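Local coordinates for germination protein YpeB (Bacillus megaterium QM B1551, PDB 5BOI) that takes part in the germination of Bacillus spores, probably as an inhibitory protein, and is represented here by its C-terminal PepSY-containing domain, at residues K16-S21 / M60-K65; G66-W71 / D98-S103. One frame throughout, in Å; residues are numbered along the deposited sequence.

Contact 1. Residues K16-S21 / M60-K65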
loop_
_atom_site.group_PDB
_atom_site.type_symbol
_atom_site.label_atom_id
_atom_site.label_comp_id
_atom_site.label_asym_id
_atom_site.label_seq_id
_atom_site.Cartn_x
_atom_site.Cartn_y
_atom_site.Cartn_z
ATOM N N LYS A 16 3.006 15.295 -16.942
ATOM C CA LYS A 16 4.118 14.629 -17.610
ATOM C C LYS A 16 5.371 14.589 -16.733
ATOM O O LYS A 16 6.075 13.584 -16.682
ATOM C CB LYS A 16 4.430 15.337 -18.932
ATOM C CG LYS A 16 4.527 14.430 -20.145
ATOM C CD LYS A 16 3.344 14.646 -21.079
ATOM C CE LYS A 16 3.578 14.003 -22.433
ATOM N NZ LYS A 16 2.376 13.265 -22.908
ATOM N N GLN A 17 5.646 15.688 -16.039
ATOM C CA GLN A 17 6.880 15.803 -15.270
ATOM C C GLN A 17 6.787 15.006 -13.973
ATOM O O GLN A 17 7.789 14.498 -13.467
ATOM C CB GLN A 17 7.195 17.278 -14.985
ATOM C CG GLN A 17 8.329 17.508 -13.994
ATOM C CD GLN A 17 7.834 17.703 -12.572
ATOM O OE1 GLN A 17 6.760 18.265 -12.348
ATOM N NE2 GLN A 17 8.612 17.231 -11.603
ATOM N N VAL A 18 5.579 14.902 -13.433
ATOM C CA VAL A 18 5.349 14.046 -12.281
ATOM C C VAL A 18 5.770 12.625 -12.634
ATOM O O VAL A 18 6.535 11.987 -11.905
ATOM C CB VAL A 18 3.871 14.077 -11.842
ATOM C CG1 VAL A 18 3.673 13.282 -10.562
ATOM C CG2 VAL A 18 3.420 15.516 -11.644
ATOM N N ALA A 19 5.287 12.161 -13.781
ATOM C CA ALA A 19 5.579 10.822 -14.277
ATOM C C ALA A 19 7.082 10.562 -14.415
ATOM O O ALA A 19 7.591 9.549 -13.934
ATOM C CB ALA A 19 4.874 10.600 -15.619
ATOM N N ARG A 20 7.786 11.477 -15.074
ATOM C CA ARG A 20 9.220 11.320 -15.302
ATOM C C ARG A 20 9.975 11.109 -13.989
ATOM O O ARG A 20 10.827 10.222 -13.882
ATOM C CB ARG A 20 9.773 12.541 -16.037
ATOM C CG ARG A 20 9.096 12.826 -17.364
ATOM C CD ARG A 20 9.923 13.788 -18.212
ATOM N NE ARG A 20 9.223 14.171 -19.435
ATOM C CZ ARG A 20 9.197 13.439 -20.545
ATOM N NH1 ARG A 20 8.531 13.868 -21.608
ATOM N NH2 ARG A 20 9.831 12.273 -20.590
ATOM N N SER A 21 9.641 11.921 -12.993
ATOM C CA SER A 21 10.270 11.857 -11.678
ATOM C C SER A 21 9.934 10.575 -10.909
ATOM O O SER A 21 10.823 9.893 -10.396
ATOM C CB SER A 21 9.858 13.076 -10.857
ATOM O OG SER A 21 10.759 13.294 -9.790
ATOM N N MET A 60 -0.048 5.094 -16.283
ATOM C CA MET A 60 0.012 5.860 -15.060
ATOM C C MET A 60 -1.140 6.832 -14.966
ATOM O O MET A 60 -1.452 7.543 -15.923
ATOM C CB MET A 60 1.332 6.620 -14.965
ATOM C CG MET A 60 1.439 7.415 -13.670
ATOM S SD MET A 60 3.115 7.990 -13.333
ATOM C CE MET A 60 2.920 8.636 -11.669
ATOM N N ASP A 61 -1.769 6.866 -13.800
ATOM C CA ASP A 61 -2.836 7.810 -13.557
ATOM C C ASP A 61 -2.408 8.838 -12.515
ATOM O O ASP A 61 -1.800 8.512 -11.488
ATOM C CB ASP A 61 -4.107 7.080 -13.123
ATOM C CG ASP A 61 -4.704 6.239 -14.248
ATOM O OD1 ASP A 61 -5.460 6.802 -15.067
ATOM O OD2 ASP A 61 -4.421 5.022 -14.315
ATOM N N ILE A 62 -2.708 10.091 -12.811
ATOM C CA ILE A 62 -2.390 11.199 -11.926
ATOM C C ILE A 62 -3.634 12.059 -11.765
ATOM O O ILE A 62 -4.418 12.213 -12.702
ATOM C CB ILE A 62 -1.222 12.047 -12.471
ATOM C CG1 ILE A 62 -0.067 11.143 -12.920
ATOM C CG2 ILE A 62 -0.772 13.080 -11.449
ATOM C CD1 ILE A 62 1.225 11.874 -13.194
ATOM N N THR A 63 -3.826 12.602 -10.574
ATOM C CA THR A 63 -5.007 13.402 -10.301
ATOM C C THR A 63 -4.906 14.732 -11.043
ATOM O O THR A 63 -3.872 15.399 -10.996
ATOM C CB THR A 63 -5.185 13.643 -8.791
ATOM O OG1 THR A 63 -3.992 14.224 -8.251
ATOM C CG2 THR A 63 -5.440 12.326 -8.086
ATOM N N GLN A 64 -5.975 15.095 -11.745
ATOM C CA GLN A 64 -6.022 16.373 -12.438
ATOM C C GLN A 64 -5.805 17.490 -11.421
ATOM O O GLN A 64 -5.163 18.505 -11.713
ATOM C CB GLN A 64 -7.353 16.554 -13.175
ATOM C CG GLN A 64 -7.481 15.734 -14.453
ATOM C CD GLN A 64 -8.738 16.058 -15.240
ATOM O OE1 GLN A 64 -9.501 15.164 -15.609
ATOM N NE2 GLN A 64 -8.955 17.341 -15.507
ATOM N N LYS A 65 -6.331 17.281 -10.222
ATOM C CA LYS A 65 -6.106 18.195 -9.125
ATOM C C LYS A 65 -4.881 17.796 -8.303
ATOM O O LYS A 65 -4.742 16.647 -7.865
ATOM C CB LYS A 65 -7.367 18.264 -8.265
ATOM C CG LYS A 65 -7.680 16.998 -7.493
ATOM C CD LYS A 65 -8.914 17.105 -6.600
ATOM C CE LYS A 65 -9.184 18.508 -6.078
ATOM N NZ LYS A 65 -10.592 18.550 -5.588
#

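Contact 2. Residues G66-W71 / D98-S103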
loop_
_atom_site.group_PDB
_atom_site.type_symbol
_atom_site.label_atom_id
_atom_site.label_comp_id
_atom_site.label_asym_id
_atom_site.label_seq_id
_atom_site.Cartn_x
_atom_site.Cartn_y
_atom_site.Cartn_z
ATOM N N GLY A 66 -3.946 18.730 -8.166
ATOM C CA GLY A 66 -2.779 18.523 -7.320
ATOM C C GLY A 66 -1.692 17.600 -7.850
ATOM O O GLY A 66 -0.642 17.465 -7.224
ATOM N N GLY A 67 -1.946 16.951 -8.985
ATOM C CA GLY A 67 -0.960 16.088 -9.612
ATOM C C GLY A 67 -0.373 15.000 -8.725
ATOM O O GLY A 67 0.849 14.866 -8.620
ATOM N N TYR A 68 -1.247 14.223 -8.091
ATOM C CA TYR A 68 -0.840 13.145 -7.195
ATOM C C TYR A 68 -0.632 11.843 -7.944
ATOM O O TYR A 68 -1.480 11.463 -8.747
ATOM C CB TYR A 68 -1.898 12.933 -6.117
ATOM C CG TYR A 68 -1.662 13.709 -4.846
ATOM C CD1 TYR A 68 -0.817 13.220 -3.859
ATOM C CD2 TYR A 68 -2.290 14.930 -4.629
ATOM C CE1 TYR A 68 -0.606 13.923 -2.690
ATOM C CE2 TYR A 68 -2.087 15.642 -3.466
ATOM C CZ TYR A 68 -1.244 15.135 -2.500
ATOM O OH TYR A 68 -1.045 15.848 -1.343
ATOM N N PRO A 69 0.489 11.146 -7.678
ATOM C CA PRO A 69 0.643 9.823 -8.286
ATOM C C PRO A 69 -0.418 8.914 -7.715
ATOM O O PRO A 69 -0.390 8.606 -6.525
ATOM C CB PRO A 69 2.044 9.374 -7.856
ATOM C CG PRO A 69 2.707 10.590 -7.295
ATOM C CD PRO A 69 1.610 11.473 -6.784
ATOM N N LEU A 70 -1.360 8.506 -8.550
ATOM C CA LEU A 70 -2.484 7.717 -8.078
ATOM C C LEU A 70 -2.296 6.216 -8.302
ATOM O O LEU A 70 -2.516 5.413 -7.397
ATOM C CB LEU A 70 -3.751 8.189 -8.777
ATOM C CG LEU A 70 -5.071 7.665 -8.233
ATOM C CD1 LEU A 70 -5.301 8.167 -6.806
ATOM C CD2 LEU A 70 -6.187 8.093 -9.165
ATOM N N TRP A 71 -1.897 5.842 -9.518
ATOM C CA TRP A 71 -1.837 4.437 -9.925
ATOM C C TRP A 71 -0.807 4.259 -11.040
ATOM O O TRP A 71 -0.653 5.137 -11.887
ATOM C CB TRP A 71 -3.225 3.959 -10.373
ATOM C CG TRP A 71 -3.321 2.490 -10.706
ATOM C CD1 TRP A 71 -3.568 1.459 -9.839
ATOM C CD2 TRP A 71 -3.197 1.895 -12.005
ATOM N NE1 TRP A 71 -3.590 0.260 -10.518
ATOM C CE2 TRP A 71 -3.367 0.501 -11.850
ATOM C CE3 TRP A 71 -2.950 2.406 -13.285
ATOM C CZ2 TRP A 71 -3.297 -0.386 -12.925
ATOM C CZ3 TRP A 71 -2.885 1.518 -14.354
ATOM C CH2 TRP A 71 -3.060 0.142 -14.163
ATOM N N ASP A 98 11.202 8.203 -0.334
ATOM C CA ASP A 98 11.823 9.101 -1.309
ATOM C C ASP A 98 10.807 9.888 -2.135
ATOM O O ASP A 98 11.156 10.913 -2.732
ATOM C CB ASP A 98 12.747 8.332 -2.265
ATOM C CG ASP A 98 14.003 7.817 -1.587
ATOM O OD1 ASP A 98 14.332 8.307 -0.489
ATOM O OD2 ASP A 98 14.673 6.935 -2.162
ATOM N N HIS A 99 9.563 9.421 -2.180
ATOM C CA HIS A 99 8.570 10.058 -3.038
ATOM C C HIS A 99 7.390 10.636 -2.268
ATOM O O HIS A 99 6.267 10.640 -2.769
ATOM C CB HIS A 99 8.083 9.072 -4.100
ATOM C CG HIS A 99 9.123 8.748 -5.124
ATOM N ND1 HIS A 99 10.119 7.821 -4.904
ATOM C CD2 HIS A 99 9.360 9.273 -6.349
ATOM C CE1 HIS A 99 10.907 7.764 -5.962
ATOM N NE2 HIS A 99 10.470 8.638 -6.854
ATOM N N ARG A 100 7.658 11.104 -1.048
ATOM C CA ARG A 100 6.714 11.870 -0.227
ATOM C C ARG A 100 5.546 11.062 0.332
ATOM O O ARG A 100 4.541 11.636 0.748
ATOM C CB ARG A 100 6.159 13.069 -1.007
ATOM C CG ARG A 100 7.128 14.232 -1.134
ATOM C CD ARG A 100 6.649 15.259 -2.156
ATOM N NE ARG A 100 5.200 15.235 -2.339
ATOM C CZ ARG A 100 4.567 15.818 -3.352
ATOM N NH1 ARG A 100 3.245 15.743 -3.443
ATOM N NH2 ARG A 100 5.255 16.477 -4.274
ATOM N N PHE A 101 5.678 9.740 0.345
ATOM C CA PHE A 101 4.704 8.897 1.028
ATOM C C PHE A 101 5.286 8.515 2.367
ATOM O O PHE A 101 5.977 7.503 2.488
ATOM C CB PHE A 101 4.353 7.657 0.203
ATOM C CG PHE A 101 3.514 7.958 -0.998
ATOM C CD1 PHE A 101 2.135 7.999 -0.900
ATOM C CD2 PHE A 101 4.105 8.226 -2.222
ATOM C CE1 PHE A 101 1.352 8.284 -2.002
ATOM C CE2 PHE A 101 3.327 8.517 -3.333
ATOM C CZ PHE A 101 1.952 8.547 -3.224
ATOM N N GLU A 102 5.021 9.354 3.366
ATOM C CA GLU A 102 5.563 9.165 4.703
ATOM C C GLU A 102 4.496 8.587 5.633
ATOM O O GLU A 102 3.296 8.655 5.334
ATOM C CB GLU A 102 6.075 10.489 5.279
ATOM C CG GLU A 102 6.779 11.399 4.281
ATOM C CD GLU A 102 8.048 10.788 3.727
ATOM O OE1 GLU A 102 8.700 10.015 4.459
ATOM O OE2 GLU A 102 8.391 11.080 2.559
ATOM N N SER A 103 4.953 8.019 6.748
ATOM C CA SER A 103 4.092 7.478 7.807
ATOM C C SER A 103 3.313 6.243 7.354
ATOM O O SER A 103 2.177 6.027 7.771
ATOM C CB SER A 103 3.123 8.543 8.328
ATOM O OG SER A 103 2.083 8.770 7.393
HETATM O O HOH W 1 1.392 17.008 -5.771
#

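Contact 1. Residues K16-S21 / M60-K65
Packing of a helix on a beta-sheet joins the first helix of the PepSY-containing domain to strand 57-63, with Val18 and Ala19 set against Ile62 and Met60. The local axes approach to 9.5 Å, and their N-to-C directions differ by 127°, so the helix runs slantwise over the strand. Met60 and Ile62, two residues apart on the strand, both direct their side chains at the helix, while Asp61 between them does not. On Ile62 the terminal methyl does the touching: CG1 stands anti to the carbonyl carbon (chi1 -47°) and the chain then extends, carrying CD1 up to the helix, where it lies 3.7 Å from Val18 CB and 3.9 Å from Val18 CG1. The two branched side chains pass alongside each other in opposite directions. The same CD1 is 4.1 Å from Ala19 N and thus reaches the helix backbone itself. Met60 is stretched out along its whole length, CG anti to the backbone N (chi1 -179°), and meets the helix through its sulfur: SD sits 3.9 Å from both CA and CB of Ala19. The small alanine lets the thioether come right up to the helix backbone. The contact is apolar and largely buried. Beyond it, Thr63 OG1 donates a 2.6 Å hydrogen bond to Lys65 O, fastening the turn that follows the strand. Strand 57-63 lies between the antiparallel strands 44-50 and 69-74, and Ala19 also rests on Leu47 of the former while Met60 reaches Pro69 and Val72 of the latter. Farther across the sheet, Lys16 NZ bonds to Ile31 O and Arg20 touches Ile31, so helix 12-22 spans strands from 30-35 to 57-63.

Contact 2. Residues G66-W71 / D98-S103
The Phe101 ring presents an edge to the backbone of Pro69, where CZ meets Pro69 O loosely at 4.0 Å, close to the ring plane. CG of Phe101 is anti to its carbonyl carbon, and this torsion (chi1 -72°) swings the ring out from the loop so that its far end, CZ, meets the strand. Pro69 O is buried here with no hydrogen-bonding partner in the model. The Arg100 guanidinium has Tyr68 CE1 at its edge, 4.3 Å from NH1, though this group comes to the tyrosine ring obliquely. Also at the guanidinium edge, in its plane, a water accepts from NH1 at 3.2 Å and donates to Gly66 O at 2.5 Å, bridging the two segments. The contact joins the turn and start of strand 69-74 to the loop that leaves helix 85-98 for strand 104-112. At the next residues, Leu70 and Trp71 are together opposite the single residue Asp61 of strand 57-63, a classic beta bulge. Phe22 of helix 12-22 touches both Pro69 and Phe101, and Phe101 makes an edge-to-face contact with Phe149; in 66-71, Tyr68 and Leu70 rest on Leu155 of helix 152-156.

In the fold
The two contacts follow one another along the chain, with centres about 10 Å apart, and are joined by the hairpin of strands 57-63 and 69-74. Contact 1 ends in the turn from which contact 2 begins. Thr63 OG1 lies 2.8 Å from Tyr68 N, a probable hydrogen bond across that turn, and Asp61 N is equally far from Trp71 O in the strand pairing. Packing adds to this, since Ile62 CG2 comes within 3.2 Å of Tyr68 O. Helix 12-22 serves both: Val18 and Ala19 belong to contact 1, and the helix also borders contact 2 through Phe22. The helix and the loop after helix 85-98 are thus joined both directly, through Phe22, and by way of the hairpin.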